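Local coordinates for protein nucleoporin NUP159 (Saccharomyces cerevisiae, PDB 1XIP) that serves as a nuclear pore complex component whose N-terminal beta-propeller functions in mRNA export by tethering the helicase Dbp5 to the pore, at residues Y249-K252 / S257-F260. Sequence-based numbering, arbitrary orientation.
Sequences YIIK and SASF
One face of the Phe260 ring is occupied by Ile251, whose CG1 sits 3.5 Å above the ring plane over its centre, a CH-pi contact. Ile251 CD1 runs on over the same face to lie 3.6 Å from Phe260 CE1. The Ile251 and Phe260 side chains run alongside each other in the same direction. The Tyr249 side chain crosses that of Phe260 at about a right angle, and its CD1 reaches the Phe260 CB methylene at 4.2 Å, not the ring. Ile251 splits its branches between two neighbours: with CG1 beside the backbone N (chi1 -63°) and against the ring face, CG2 points to Ala258 CB, 3.7 Å away. Leu206 touches both aromatic side chains, while Phe200 packs on Ile251 and Ala258. With an alanine in place of Phe260, CG1 and CD1 of Ile251 would probably lose the ring surface they lie on, opening a gap there, although the CB that Tyr249 meets would remain.

The backbones are joined at the antiparallel hydrogen-bonded pair Lys252 and Ser259. Ser259 N gives Lys252 O a nearly straight bond of 2.9 Å (175° at the hydrogen), whereas the return bond from Lys252 N to Ser259 O is more bent. Ser259 OG also donates to Lys252 O, at 3.1 Å, so this carbonyl is gripped by two donors from opposite faces of its plane. Next to it, Ile251 CA approaches Ser259 O to 3.1 Å in a CA-H...O contact. Strands 246-254 and 257-263 thus form a beta hairpin within one sheet of the Nup159 beta-propeller, and strand 4-5 from the N-terminus adds to its outer side in parallel.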
# COMPACT_ATOMS: atom_id res chain seq x y z
N TYR A 249 12.07 10.65 0.84
CA TYR A 249 13.35 10.45 1.48
C TYR A 249 13.53 9.01 1.90
O TYR A 249 12.62 8.39 2.45
CB TYR A 249 13.48 11.37 2.69
CG TYR A 249 13.56 12.83 2.33
CD1 TYR A 249 14.78 13.46 2.14
CD2 TYR A 249 12.40 13.59 2.18
CE1 TYR A 249 14.84 14.80 1.81
CE2 TYR A 249 12.46 14.91 1.84
CZ TYR A 249 13.67 15.52 1.67
OH TYR A 249 13.69 16.87 1.35
N ILE A 250 14.71 8.47 1.63
CA ILE A 250 15.12 7.21 2.20
C ILE A 250 15.89 7.49 3.49
O ILE A 250 16.87 8.24 3.50
CB ILE A 250 15.99 6.45 1.21
CG1 ILE A 250 15.26 6.27 -0.14
CG2 ILE A 250 16.47 5.13 1.82
CD1 ILE A 250 14.24 5.14 -0.18
N ILE A 251 15.44 6.93 4.60
CA ILE A 251 16.11 7.08 5.86
C ILE A 251 16.77 5.76 6.21
O ILE A 251 16.09 4.75 6.38
CB ILE A 251 15.11 7.48 6.94
CG1 ILE A 251 14.49 8.83 6.62
CG2 ILE A 251 15.79 7.51 8.31
CD1 ILE A 251 13.01 8.95 7.01
N LYS A 252 18.11 5.76 6.26
CA LYS A 252 18.89 4.62 6.75
C LYS A 252 19.36 4.99 8.12
O LYS A 252 20.00 6.04 8.30
CB LYS A 252 20.09 4.32 5.84
CG LYS A 252 19.76 4.24 4.34
CD LYS A 252 20.82 3.45 3.56
CE LYS A 252 20.45 3.34 2.07
NZ LYS A 252 21.62 3.12 1.15
N SER A 257 21.91 7.16 14.72
CA SER A 257 21.84 8.33 13.83
C SER A 257 21.21 8.01 12.47
O SER A 257 21.73 7.19 11.70
CB SER A 257 23.22 8.99 13.63
OG SER A 257 24.10 8.15 12.89
N ALA A 258 20.10 8.68 12.19
CA ALA A 258 19.41 8.51 10.92
C ALA A 258 20.01 9.42 9.86
O ALA A 258 20.36 10.56 10.15
CB ALA A 258 17.94 8.81 11.09
N SER A 259 20.17 8.91 8.65
CA SER A 259 20.51 9.75 7.51
C SER A 259 19.32 9.82 6.56
O SER A 259 18.68 8.82 6.28
CB SER A 259 21.75 9.25 6.78
OG SER A 259 22.11 7.96 7.20
N PHE A 260 19.02 11.02 6.07
CA PHE A 260 17.97 11.19 5.09
C PHE A 260 18.63 11.41 3.74
O PHE A 260 19.71 11.98 3.67
CB PHE A 260 17.13 12.39 5.44
CG PHE A 260 16.27 12.21 6.66
CD1 PHE A 260 14.90 12.43 6.59
CD2 PHE A 260 16.82 11.85 7.87
CE1 PHE A 260 14.09 12.29 7.71
CE2 PHE A 260 16.02 11.69 8.99
CZ PHE A 260 14.64 11.92 8.91